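Local coordinates for phosphoribosylaminoimidazole carboxylase, ATPase subunit (Bacillus anthracis, PDB 4DLK), which probably catalyses the ATP-dependent, bicarbonate-using conversion of aminoimidazole ribonucleotide to N5-carboxyaminoimidazole ribonucleotide in purine biosynthesis, at residues A[12-17]-A[75-80]; A[33-38]-A[49-54]; A[99-104]-A[269-274]. All blocks are in the same frame, centred on the assembly; numbering follows the deposited sequence.

How the contacts relate
Contacts 1 and 2 share the parallel four-stranded sheet of the preATP-grasp domain, and their centres lie about 11 Å apart. Strands 10-14 and 33-38 are neighbours in it, so the two contacts touch directly. Both segments of contact 2 fall in the chain between those of contact 1. Contact 3 comes later, joining helix 99-104 to the end of strand 264-270 in the ATP-grasp domain. Its centre is about 12 Å from that of contact 1 and about 22 Å from that of contact 2, which it does not touch. Contacts 1 and 3 reach the same ATP, of chain G, from two domains, while contact 2 pairs strand 33-38 with 51-54, outermost in the sheet within this chain.

Contact 1 of 3, residues A[12-17]-A[75-80]; sequences GIIGGG and YEFENI. With ATP (adenosine-5'-triphosphate), chain H; ATP (adenosine-5'-triphosphate), chain G.
I14 O accepts two backbone N-H groups at once, those of E76 and F77. This happens at the C-terminal ends of strands 10-14 and 72-75, parallel neighbours in the Rossmann-like sheet of the preATP-grasp domain. E76 N lies 2.9 Å from I14 O, and F77 N lies 3.1 Å from I14 O. The two donors come from opposite faces of the carbonyl plane, and the bond from F77 N is nearly straight at 175°. One oxygen thus grips two successive residues where the chain leaves the strand.

Apolar contacts flank these bonds. I14 CB lies 4.1 Å from Y75 CB on the same face of the sheet. Farther along the loop, I14 CD1 meets I80 CD1 at 4.0 Å.

E76 turns the other way, to the glycine turn. Its CG sits between the backbone N and the carbonyl carbon (chi1 65°), and a bend at chi2 carries the carboxylate past G15 to G17. E76 OE2 accepts G17 N at 2.8 Å, from above the carboxylate plane. E76 OE1 takes G20 N, so both oxygens are held at the start of helix 18-29. E76 CG lies 3.3 Å from G15 O, packed against the glycine turn. The turn is consistent with a Rossmann-type GxGxxG motif. D38 OD2 braces it by accepting G16 N.

F77 and N79 reach the ATP of chain H, and Y57 stacks on the F77 ring. N79 N sits above one face of that ring, toward its rim. The ring meets the adenine with its edge: F77 CE2 is 3.4 Å from C5 of the chain H ATP, and N7 of that ATP lies in the ring plane.

Contact 2 of 3, residues A[33-38]-A[49-54]; sequences KIAVLD and ADIEIV
I34 and D50 grip each other where the parallel strands 33-38 and 51-54 begin to pair. I34 N donates to D50 OD2 at 2.9 Å, using the anti lone pair of that oxygen. In return I34 O accepts D50 N at 2.8 Å, and also I51 N. The aspartate therefore ties down the strand start with both its backbone and its side chain. D50 CG stands anti to the carbonyl carbon (chi1 -60°), which turns the carboxylate back toward I34 N.

The pairing then runs on regularly, with the strand axes 4.8 Å apart and 12° from parallel. V36 N bonds to I51 O, and V36 O accepts I53 N at 2.8 Å with an N-H...O angle of 169°. D38 N closes the ladder on I53 O at 3.1 Å.

The apolar packing is tight. V36 CG1 presses on A49 CB at 3.7 Å, just before strand 51-54 begins. On the other face of the sheet A35 CB meets I51 CB at 3.9 Å, and L37 lies next to I53.

The margins are looser. K33 crosses D50 at about a right angle, its CE over the carboxylate, but K33 NZ stays 4.6 Å from D50 OD1, too far for a salt bridge. K28 NZ makes the salt bridge to D50 OD2 instead. V54, at the far end, is exposed.

Strand 51-54 is outermost in this sheet within the chain, and strand 33-38 pairs on its other side with strand 10-14. Helix 60-68 covers the face of A35, L37 and I53, while helix 18-29 packs on I34.

Contact 3 of 3, residues A[99-104]-A[269-274]; sequences QLLSKT and LAPRPH. With ATP (adenosine-5'-triphosphate), chain G.
T104 places OG1 between its backbone N and its carbonyl carbon (chi1 64°), which sets the hydroxyl against the ring of P271. L100 holds CG anti to its own backbone N (chi1 -171°) and sets that carbon against the same proline. T104 OG1 lies 3.4 Å from P271 CG, a van der Waals contact. The hydroxyl itself donates back to L101 O within the helix, from above the carbonyl plane. T104 CG2 touches L269 CB at 4.0 Å, the two side chains crossing at about a right angle. L100 CG meets P271 CB at 4.1 Å, and L101 CD1 reaches P271 CG at 3.8 Å. No hydrogen bond links the two segments; apolar and van der Waals contacts join them, most of them at P271.

The contact joins helix 99-104 of the preATP-grasp domain to the end of strand 264-270 in the ATP-grasp domain. There P271 is the centre of an inverse gamma turn, closed by a weak bond from R272 N to A270 O. Past the turn the chain enters the nucleotide pocket.

R272 NH1 donates to O1B of the chain G ATP at 3.0 Å, and R272 NH2 donates to O2B of that ATP at 2.8 Å. The guanidinium lies between A270 CB on one face and the ATP C4' on the other. P273 O accepts NH1 close to the guanidinium plane, and E78 forms a salt bridge at NE. These partners fix both the tilt and the rotation of the group on the beta phosphate.

H274 NE2 donates to O3G of the same ATP at 2.8 Å, while O1B sits over one face of the imidazole. H274 ND1 is hydrogen-bonded to S276 OG, which steadies the ring from its other nitrogen.

Contact 1 of 3, residues A[12-17]-A[75-80]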
loop_
_atom_site.group_PDB
_atom_site.type_symbol
_atom_site.label_atom_id
_atom_site.label_comp_id
_atom_site.label_asym_id
_atom_site.label_seq_id
_atom_site.Cartn_x
_atom_site.Cartn_y
_atom_site.Cartn_z
ATOM N N GLY A 12 14.508 -9.851 7.554
ATOM C CA GLY A 12 15.525 -10.180 6.568
ATOM C C GLY A 12 14.915 -10.983 5.443
ATOM O O GLY A 12 14.158 -11.915 5.682
ATOM N N ILE A 13 15.252 -10.627 4.212
ATOM C CA ILE A 13 14.678 -11.286 3.047
ATOM C C ILE A 13 15.790 -11.855 2.169
ATOM O O ILE A 13 16.701 -11.121 1.755
ATOM C CB ILE A 13 13.794 -10.322 2.211
ATOM C CG1 ILE A 13 12.679 -9.716 3.076
ATOM C CG2 ILE A 13 13.202 -11.056 1.006
ATOM C CD1 ILE A 13 11.915 -8.565 2.430
ATOM N N ILE A 14 15.709 -13.159 1.905
ATOM C CA ILE A 14 16.606 -13.828 0.967
ATOM C C ILE A 14 16.013 -13.735 -0.436
ATOM O O ILE A 14 15.015 -14.379 -0.744
ATOM C CB ILE A 14 16.909 -15.299 1.372
ATOM C CG1 ILE A 14 17.563 -15.349 2.763
ATOM C CG2 ILE A 14 17.839 -15.960 0.356
ATOM C CD1 ILE A 14 17.514 -16.708 3.430
ATOM N N GLY A 15 16.637 -12.905 -1.269
ATOM C CA GLY A 15 16.170 -12.630 -2.621
ATOM C C GLY A 15 15.657 -11.204 -2.717
ATOM O O GLY A 15 14.775 -10.803 -1.955
ATOM N N GLY A 16 16.197 -10.438 -3.660
ATOM C CA GLY A 16 15.859 -9.020 -3.773
ATOM C C GLY A 16 15.022 -8.609 -4.970
ATOM O O GLY A 16 15.012 -7.434 -5.334
ATOM N N GLY A 17 14.322 -9.566 -5.578
ATOM C CA GLY A 17 13.456 -9.291 -6.731
ATOM C C GLY A 17 12.188 -8.528 -6.362
ATOM O O GLY A 17 12.041 -8.048 -5.233
ATOM N N TYR A 75 12.024 -15.515 2.663
ATOM C CA TYR A 75 12.663 -15.642 1.351
ATOM C C TYR A 75 11.680 -15.342 0.208
ATOM O O TYR A 75 10.474 -15.506 0.360
ATOM C CB TYR A 75 13.228 -17.066 1.191
ATOM C CG TYR A 75 12.154 -18.129 1.290
ATOM C CD1 TYR A 75 11.863 -18.749 2.502
ATOM C CD2 TYR A 75 11.389 -18.471 0.173
ATOM C CE1 TYR A 75 10.856 -19.703 2.597
ATOM C CE2 TYR A 75 10.381 -19.411 0.259
ATOM C CZ TYR A 75 10.116 -20.023 1.466
ATOM O OH TYR A 75 9.108 -20.961 1.521
ATOM N N GLU A 76 12.205 -14.888 -0.925
ATOM C CA GLU A 76 11.473 -14.943 -2.194
ATOM C C GLU A 76 12.189 -15.927 -3.120
ATOM O O GLU A 76 11.587 -16.473 -4.038
ATOM C CB GLU A 76 11.374 -13.563 -2.870
ATOM C CG GLU A 76 12.717 -13.000 -3.311
ATOM C CD GLU A 76 12.702 -12.240 -4.626
ATOM O OE1 GLU A 76 11.696 -11.565 -4.962
ATOM O OE2 GLU A 76 13.740 -12.291 -5.322
ATOM N N PHE A 77 13.487 -16.112 -2.879
ATOM C CA PHE A 77 14.305 -17.071 -3.607
ATOM C C PHE A 77 14.176 -18.420 -2.910
ATOM O O PHE A 77 14.503 -18.544 -1.731
ATOM C CB PHE A 77 15.765 -16.609 -3.625
ATOM C CG PHE A 77 16.729 -17.636 -4.170
ATOM C CD1 PHE A 77 17.474 -18.437 -3.307
ATOM C CD2 PHE A 77 16.892 -17.801 -5.540
ATOM C CE1 PHE A 77 18.364 -19.380 -3.803
ATOM C CE2 PHE A 77 17.782 -18.744 -6.044
ATOM C CZ PHE A 77 18.524 -19.529 -5.176
ATOM N N GLU A 78 13.707 -19.421 -3.649
ATOM C CA GLU A 78 13.332 -20.711 -3.070
ATOM C C GLU A 78 14.448 -21.753 -3.084
ATOM O O GLU A 78 14.410 -22.707 -2.305
ATOM C CB GLU A 78 12.116 -21.282 -3.803
ATOM C CG GLU A 78 10.844 -20.472 -3.629
ATOM C CD GLU A 78 9.932 -20.586 -4.830
ATOM O OE1 GLU A 78 8.977 -21.379 -4.778
ATOM O OE2 GLU A 78 10.180 -19.895 -5.841
ATOM N N ASN A 79 15.431 -21.571 -3.962
ATOM C CA ASN A 79 16.450 -22.590 -4.201
ATOM C C ASN A 79 17.599 -22.546 -3.193
ATOM O O ASN A 79 18.761 -22.708 -3.558
ATOM C CB ASN A 79 16.975 -22.485 -5.643
ATOM C CG ASN A 79 17.585 -23.781 -6.148
ATOM O OD1 ASN A 79 17.392 -24.843 -5.563
ATOM N ND2 ASN A 79 18.330 -23.695 -7.249
ATOM N N ILE A 80 17.265 -22.306 -1.926
ATOM C CA ILE A 80 18.247 -22.326 -0.843
ATOM C C ILE A 80 18.622 -23.782 -0.536
ATOM O O ILE A 80 17.751 -24.631 -0.374
ATOM C CB ILE A 80 17.695 -21.632 0.429
ATOM C CG1 ILE A 80 17.124 -20.251 0.083
ATOM C CG2 ILE A 80 18.783 -21.499 1.492
ATOM C CD1 ILE A 80 16.172 -19.684 1.120
HETATM P PG ATP H . 16.365 -11.894 -15.640
HETATM O O1G ATP H . 16.246 -13.372 -15.374
HETATM O O2G ATP H . 17.773 -11.487 -16.015
HETATM O O3G ATP H . 15.303 -11.321 -16.551
HETATM P PB ATP H . 14.686 -11.100 -13.452
HETATM O O1B ATP H . 14.339 -9.654 -13.207
HETATM O O2B ATP H . 13.703 -11.956 -14.205
HETATM O O3B ATP H . 16.127 -11.186 -14.200
HETATM P PA ATP H . 14.956 -13.338 -11.659
HETATM O O1A ATP H . 14.697 -14.145 -12.906
HETATM O O2A ATP H . 14.065 -13.577 -10.463
HETATM O O3A ATP H . 14.973 -11.753 -11.998
HETATM O "O5'" ATP H . 16.472 -13.600 -11.173
HETATM C "C5'" ATP H . 17.584 -13.344 -12.033
HETATM C "C4'" ATP H . 18.345 -14.636 -12.303
HETATM O "O4'" ATP H . 18.625 -15.325 -11.078
HETATM C "C3'" ATP H . 17.561 -15.617 -13.164
HETATM O "O3'" ATP H . 17.841 -15.438 -14.556
HETATM C "C2'" ATP H . 17.984 -16.982 -12.657
HETATM O "O2'" ATP H . 19.111 -17.473 -13.393
HETATM C "C1'" ATP H . 18.419 -16.739 -11.221
HETATM N N9 ATP H . 17.382 -17.230 -10.271
HETATM C C8 ATP H . 16.515 -16.468 -9.569
HETATM N N7 ATP H . 15.702 -17.231 -8.789
HETATM C C5 ATP H . 16.049 -18.519 -8.985
HETATM C C6 ATP H . 15.600 -19.845 -8.479
HETATM N N6 ATP H . 14.588 -19.951 -7.579
HETATM N N1 ATP H . 16.236 -20.948 -8.945
HETATM C C2 ATP H . 17.243 -20.867 -9.840
HETATM N N3 ATP H . 17.698 -19.701 -10.339
HETATM C C4 ATP H . 17.156 -18.513 -9.962
HETATM P PG ATP G . 4.182 -18.189 -12.615
HETATM O O1G ATP G . 5.578 -18.217 -13.202
HETATM O O2G ATP G . 3.121 -17.634 -13.536
HETATM O O3G ATP G . 3.759 -19.461 -11.910
HETATM P PB ATP G . 5.531 -16.803 -10.528
HETATM O O1B ATP G . 5.161 -15.992 -9.302
HETATM O O2B ATP G . 6.244 -18.133 -10.355
HETATM O O3B ATP G . 4.232 -17.059 -11.444
HETATM P PA ATP G . 7.361 -14.662 -10.995
HETATM O O1A ATP G . 6.530 -13.570 -10.366
HETATM O O2A ATP G . 8.281 -14.360 -12.153
HETATM O O3A ATP G . 6.425 -15.885 -11.498
HETATM O "O5'" ATP G . 8.214 -15.360 -9.835
HETATM C "C5'" ATP G . 9.284 -14.672 -9.205
HETATM C "C4'" ATP G . 10.025 -15.765 -8.462
HETATM O "O4'" ATP G . 10.599 -16.683 -9.395
HETATM C "C3'" ATP G . 11.150 -15.219 -7.605
HETATM O "O3'" ATP G . 10.998 -15.841 -6.323
HETATM C "C2'" ATP G . 12.416 -15.687 -8.296
HETATM O "O2'" ATP G . 13.455 -15.953 -7.347
HETATM C "C1'" ATP G . 11.942 -16.960 -8.996
HETATM N N9 ATP G . 12.781 -17.377 -10.152
HETATM C C8 ATP G . 13.416 -16.572 -11.034
HETATM N N7 ATP G . 14.093 -17.302 -11.960
HETATM C C5 ATP G . 13.894 -18.603 -11.678
HETATM C C6 ATP G . 14.321 -19.905 -12.253
HETATM N N6 ATP G . 15.119 -19.942 -13.347
HETATM N N1 ATP G . 13.888 -21.044 -11.654
HETATM C C2 ATP G . 13.095 -21.016 -10.562
HETATM N N3 ATP G . 12.670 -19.870 -9.988
HETATM C C4 ATP G . 13.026 -18.653 -10.486
#

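Contact 2 of 3, residues A[33-38]-A[49-54]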
loop_
_atom_site.group_PDB
_atom_site.type_symbol
_atom_site.label_atom_id
_atom_site.label_comp_id
_atom_site.label_asym_id
_atom_site.label_seq_id
_atom_site.Cartn_x
_atom_site.Cartn_y
_atom_site.Cartn_z
ATOM N N LYS A 33 11.833 -2.577 9.902
ATOM C CA LYS A 33 13.058 -2.360 9.133
ATOM C C LYS A 33 13.289 -3.570 8.226
ATOM O O LYS A 33 12.794 -4.660 8.505
ATOM C CB LYS A 33 14.252 -2.161 10.062
ATOM C CG LYS A 33 14.166 -0.922 10.948
ATOM C CD LYS A 33 15.556 -0.573 11.473
ATOM C CE LYS A 33 16.399 0.057 10.370
ATOM N NZ LYS A 33 17.860 -0.246 10.484
ATOM N N ILE A 34 14.028 -3.376 7.138
ATOM C CA ILE A 34 14.221 -4.441 6.156
ATOM C C ILE A 34 15.697 -4.626 5.825
ATOM O O ILE A 34 16.395 -3.657 5.523
ATOM C CB ILE A 34 13.425 -4.167 4.849
ATOM C CG1 ILE A 34 11.908 -4.055 5.116
ATOM C CG2 ILE A 34 13.748 -5.205 3.771
ATOM C CD1 ILE A 34 11.226 -5.348 5.525
ATOM N N ALA A 35 16.167 -5.872 5.907
ATOM C CA ALA A 35 17.465 -6.242 5.345
ATOM C C ALA A 35 17.262 -7.236 4.205
ATOM O O ALA A 35 16.344 -8.058 4.235
ATOM C CB ALA A 35 18.384 -6.813 6.415
ATOM N N VAL A 36 18.106 -7.145 3.183
ATOM C CA VAL A 36 17.988 -8.024 2.030
ATOM C C VAL A 36 19.340 -8.573 1.569
ATOM O O VAL A 36 20.350 -7.856 1.556
ATOM C CB VAL A 36 17.243 -7.337 0.860
ATOM C CG1 VAL A 36 18.002 -6.116 0.343
ATOM C CG2 VAL A 36 16.967 -8.324 -0.269
ATOM N N LEU A 37 19.335 -9.849 1.195
ATOM C CA LEU A 37 20.465 -10.486 0.527
ATOM C C LEU A 37 20.085 -10.788 -0.923
ATOM O O LEU A 37 19.037 -11.369 -1.187
ATOM C CB LEU A 37 20.864 -11.770 1.261
ATOM C CG LEU A 37 22.059 -12.575 0.735
ATOM C CD1 LEU A 37 22.732 -13.326 1.878
ATOM C CD2 LEU A 37 21.629 -13.537 -0.367
ATOM N N ASP A 38 20.950 -10.388 -1.853
ATOM C CA ASP A 38 20.750 -10.607 -3.290
ATOM C C ASP A 38 22.139 -10.563 -3.947
ATOM O O ASP A 38 22.986 -9.795 -3.502
ATOM C CB ASP A 38 19.865 -9.493 -3.866
ATOM C CG ASP A 38 19.441 -9.748 -5.312
ATOM O OD1 ASP A 38 20.213 -9.443 -6.245
ATOM O OD2 ASP A 38 18.311 -10.235 -5.517
ATOM N N ALA A 49 15.063 -1.361 1.034
ATOM C CA ALA A 49 15.668 -1.926 2.246
ATOM C C ALA A 49 16.540 -0.936 3.017
ATOM O O ALA A 49 17.141 -0.057 2.428
ATOM C CB ALA A 49 16.491 -3.156 1.890
ATOM N N ASP A 50 16.622 -1.120 4.333
ATOM C CA ASP A 50 17.541 -0.361 5.184
ATOM C C ASP A 50 18.976 -0.882 5.079
ATOM O O ASP A 50 19.932 -0.110 5.156
ATOM C CB ASP A 50 17.071 -0.425 6.637
ATOM C CG ASP A 50 15.681 0.157 6.822
ATOM O OD1 ASP A 50 15.573 1.402 6.900
ATOM O OD2 ASP A 50 14.696 -0.618 6.868
ATOM N N ILE A 51 19.114 -2.198 4.910
ATOM C CA ILE A 51 20.423 -2.855 4.820
ATOM C C ILE A 51 20.438 -3.785 3.609
ATOM O O ILE A 51 19.472 -4.510 3.378
ATOM C CB ILE A 51 20.730 -3.667 6.101
ATOM C CG1 ILE A 51 20.828 -2.742 7.320
ATOM C CG2 ILE A 51 22.013 -4.479 5.943
ATOM C CD1 ILE A 51 20.226 -3.317 8.591
ATOM N N GLU A 52 21.535 -3.762 2.851
ATOM C CA GLU A 52 21.694 -4.583 1.653
ATOM C C GLU A 52 22.978 -5.413 1.749
ATOM O O GLU A 52 24.052 -4.868 2.003
ATOM C CB GLU A 52 21.730 -3.677 0.415
ATOM C CG GLU A 52 22.023 -4.366 -0.914
ATOM C CD GLU A 52 22.314 -3.367 -2.031
ATOM O OE1 GLU A 52 22.139 -3.715 -3.217
ATOM O OE2 GLU A 52 22.703 -2.215 -1.729
ATOM N N ILE A 53 22.860 -6.725 1.565
ATOM C CA ILE A 53 24.031 -7.613 1.532
ATOM C C ILE A 53 24.143 -8.217 0.138
ATOM O O ILE A 53 23.250 -8.951 -0.289
ATOM C CB ILE A 53 23.930 -8.741 2.587
ATOM C CG1 ILE A 53 23.906 -8.152 4.000
ATOM C CG2 ILE A 53 25.075 -9.738 2.443
ATOM C CD1 ILE A 53 23.344 -9.093 5.042
ATOM N N VAL A 54 25.227 -7.892 -0.567
ATOM C CA VAL A 54 25.456 -8.403 -1.924
ATOM C C VAL A 54 26.282 -9.689 -1.871
ATOM O O VAL A 54 27.480 -9.649 -1.562
ATOM C CB VAL A 54 26.144 -7.358 -2.836
ATOM C CG1 VAL A 54 26.294 -7.894 -4.257
ATOM C CG2 VAL A 54 25.362 -6.051 -2.860
#

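Contact 3 of 3, residues A[99-104]-A[269-274]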
loop_
_atom_site.group_PDB
_atom_site.type_symbol
_atom_site.label_atom_id
_atom_site.label_comp_id
_atom_site.label_asym_id
_atom_site.label_seq_id
_atom_site.Cartn_x
_atom_site.Cartn_y
_atom_site.Cartn_z
ATOM N N GLN A 99 10.644 -27.650 5.625
ATOM C CA GLN A 99 9.937 -28.838 5.158
ATOM C C GLN A 99 9.089 -28.579 3.911
ATOM O O GLN A 99 9.136 -29.362 2.956
ATOM C CB GLN A 99 9.104 -29.458 6.283
ATOM C CG GLN A 99 9.948 -30.035 7.418
ATOM C CD GLN A 99 9.191 -31.022 8.292
ATOM O OE1 GLN A 99 8.273 -31.709 7.830
ATOM N NE2 GLN A 99 9.588 -31.115 9.560
ATOM N N LEU A 100 8.335 -27.481 3.913
ATOM C CA LEU A 100 7.506 -27.136 2.764
ATOM C C LEU A 100 8.363 -26.848 1.531
ATOM O O LEU A 100 8.088 -27.348 0.443
ATOM C CB LEU A 100 6.577 -25.960 3.084
ATOM C CG LEU A 100 5.513 -25.643 2.031
ATOM C CD1 LEU A 100 4.830 -26.905 1.521
ATOM C CD2 LEU A 100 4.486 -24.688 2.612
ATOM N N LEU A 101 9.412 -26.060 1.727
ATOM C CA LEU A 101 10.366 -25.732 0.675
ATOM C C LEU A 101 10.937 -26.990 -0.003
ATOM O O LEU A 101 11.029 -27.044 -1.230
ATOM C CB LEU A 101 11.483 -24.865 1.265
ATOM C CG LEU A 101 12.201 -23.765 0.473
ATOM C CD1 LEU A 101 11.285 -23.023 -0.496
ATOM C CD2 LEU A 101 12.861 -22.800 1.449
ATOM N N SER A 102 11.284 -28.005 0.793
ATOM C CA SER A 102 11.855 -29.247 0.263
ATOM C C SER A 102 10.853 -30.061 -0.561
ATOM O O SER A 102 11.236 -30.754 -1.505
ATOM C CB SER A 102 12.457 -30.104 1.381
ATOM O OG SER A 102 11.460 -30.773 2.134
ATOM N N LYS A 103 9.572 -29.963 -0.213
ATOM C CA LYS A 103 8.522 -30.655 -0.963
ATOM C C LYS A 103 8.221 -29.978 -2.306
ATOM O O LYS A 103 8.000 -30.661 -3.305
ATOM C CB LYS A 103 7.249 -30.785 -0.122
ATOM C CG LYS A 103 7.406 -31.702 1.088
ATOM C CD LYS A 103 6.308 -31.477 2.116
ATOM C CE LYS A 103 6.609 -32.221 3.407
ATOM N NZ LYS A 103 5.517 -32.050 4.407
ATOM N N THR A 104 8.227 -28.645 -2.328
ATOM C CA THR A 104 7.842 -27.880 -3.523
ATOM C C THR A 104 8.959 -27.727 -4.564
ATOM O O THR A 104 8.718 -27.232 -5.658
ATOM C CB THR A 104 7.347 -26.465 -3.160
ATOM O OG1 THR A 104 8.415 -25.725 -2.560
ATOM C CG2 THR A 104 6.160 -26.523 -2.207
ATOM N N LEU A 269 2.690 -25.862 -6.563
ATOM C CA LEU A 269 2.649 -25.023 -5.372
ATOM C C LEU A 269 3.830 -24.071 -5.341
ATOM O O LEU A 269 4.925 -24.425 -5.761
ATOM C CB LEU A 269 2.695 -25.896 -4.117
ATOM C CG LEU A 269 1.631 -26.988 -3.990
ATOM C CD1 LEU A 269 1.904 -27.851 -2.768
ATOM C CD2 LEU A 269 0.243 -26.366 -3.926
ATOM N N ALA A 270 3.613 -22.871 -4.818
ATOM C CA ALA A 270 4.723 -21.965 -4.539
ATOM C C ALA A 270 4.636 -21.457 -3.095
ATOM O O ALA A 270 3.650 -20.810 -2.726
ATOM C CB ALA A 270 4.741 -20.814 -5.544
ATOM N N PRO A 271 5.658 -21.760 -2.265
ATOM C CA PRO A 271 5.677 -21.346 -0.859
ATOM C C PRO A 271 6.174 -19.901 -0.670
ATOM O O PRO A 271 7.168 -19.662 0.023
ATOM C CB PRO A 271 6.645 -22.354 -0.222
ATOM C CG PRO A 271 7.618 -22.642 -1.316
ATOM C CD PRO A 271 6.857 -22.552 -2.613
ATOM N N ARG A 272 5.462 -18.958 -1.286
ATOM C CA ARG A 272 5.839 -17.543 -1.332
ATOM C C ARG A 272 4.698 -16.757 -1.985
ATOM O O ARG A 272 3.838 -17.347 -2.642
ATOM C CB ARG A 272 7.117 -17.343 -2.172
ATOM C CG ARG A 272 7.036 -17.954 -3.570
ATOM C CD ARG A 272 8.079 -17.363 -4.512
ATOM N NE ARG A 272 8.159 -18.088 -5.781
ATOM C CZ ARG A 272 7.369 -17.870 -6.831
ATOM N NH1 ARG A 272 6.404 -16.952 -6.772
ATOM N NH2 ARG A 272 7.538 -18.578 -7.942
ATOM N N PRO A 273 4.700 -15.422 -1.836
ATOM C CA PRO A 273 3.811 -14.637 -2.684
ATOM C C PRO A 273 4.101 -14.956 -4.147
ATOM O O PRO A 273 5.227 -15.335 -4.492
ATOM C CB PRO A 273 4.190 -13.196 -2.345
ATOM C CG PRO A 273 4.645 -13.275 -0.926
ATOM C CD PRO A 273 5.392 -14.583 -0.839
ATOM N N HIS A 274 3.080 -14.811 -4.980
ATOM C CA HIS A 274 3.084 -15.299 -6.355
ATOM C C HIS A 274 2.526 -14.242 -7.272
ATOM O O HIS A 274 1.701 -13.433 -6.855
ATOM C CB HIS A 274 2.225 -16.561 -6.408
ATOM C CG HIS A 274 2.290 -17.300 -7.715
ATOM N ND1 HIS A 274 1.356 -17.158 -8.672
ATOM C CD2 HIS A 274 3.218 -18.220 -8.203
ATOM C CE1 HIS A 274 1.676 -17.927 -9.730
ATOM N NE2 HIS A 274 2.811 -18.584 -9.437
HETATM P PG ATP G . 4.182 -18.189 -12.615
HETATM O O1G ATP G . 5.578 -18.217 -13.202
HETATM O O2G ATP G . 3.121 -17.634 -13.536
HETATM O O3G ATP G . 3.759 -19.461 -11.910
HETATM P PB ATP G . 5.531 -16.803 -10.528
HETATM O O1B ATP G . 5.161 -15.992 -9.302
HETATM O O2B ATP G . 6.244 -18.133 -10.355
HETATM O O3B ATP G . 4.232 -17.059 -11.444
HETATM P PA ATP G . 7.361 -14.662 -10.995
HETATM O O1A ATP G . 6.530 -13.570 -10.366
HETATM O O2A ATP G . 8.281 -14.360 -12.153
HETATM O O3A ATP G . 6.425 -15.885 -11.498
HETATM O "O5'" ATP G . 8.214 -15.360 -9.835
HETATM C "C5'" ATP G . 9.284 -14.672 -9.205
HETATM C "C4'" ATP G . 10.025 -15.765 -8.462
HETATM O "O4'" ATP G . 10.599 -16.683 -9.395
HETATM C "C3'" ATP G . 11.150 -15.219 -7.605
HETATM O "O3'" ATP G . 10.998 -15.841 -6.323
HETATM C "C2'" ATP G . 12.416 -15.687 -8.296
HETATM O "O2'" ATP G . 13.455 -15.953 -7.347
HETATM C "C1'" ATP G . 11.942 -16.960 -8.996
HETATM N N9 ATP G . 12.781 -17.377 -10.152
HETATM C C8 ATP G . 13.416 -16.572 -11.034
HETATM N N7 ATP G . 14.093 -17.302 -11.960
HETATM C C5 ATP G . 13.894 -18.603 -11.678
HETATM C C6 ATP G . 14.321 -19.905 -12.253
HETATM N N6 ATP G . 15.119 -19.942 -13.347
HETATM N N1 ATP G . 13.888 -21.044 -11.654
HETATM C C2 ATP G . 13.095 -21.016 -10.562
HETATM N N3 ATP G . 12.670 -19.870 -9.988
HETATM C C4 ATP G . 13.026 -18.653 -10.486
#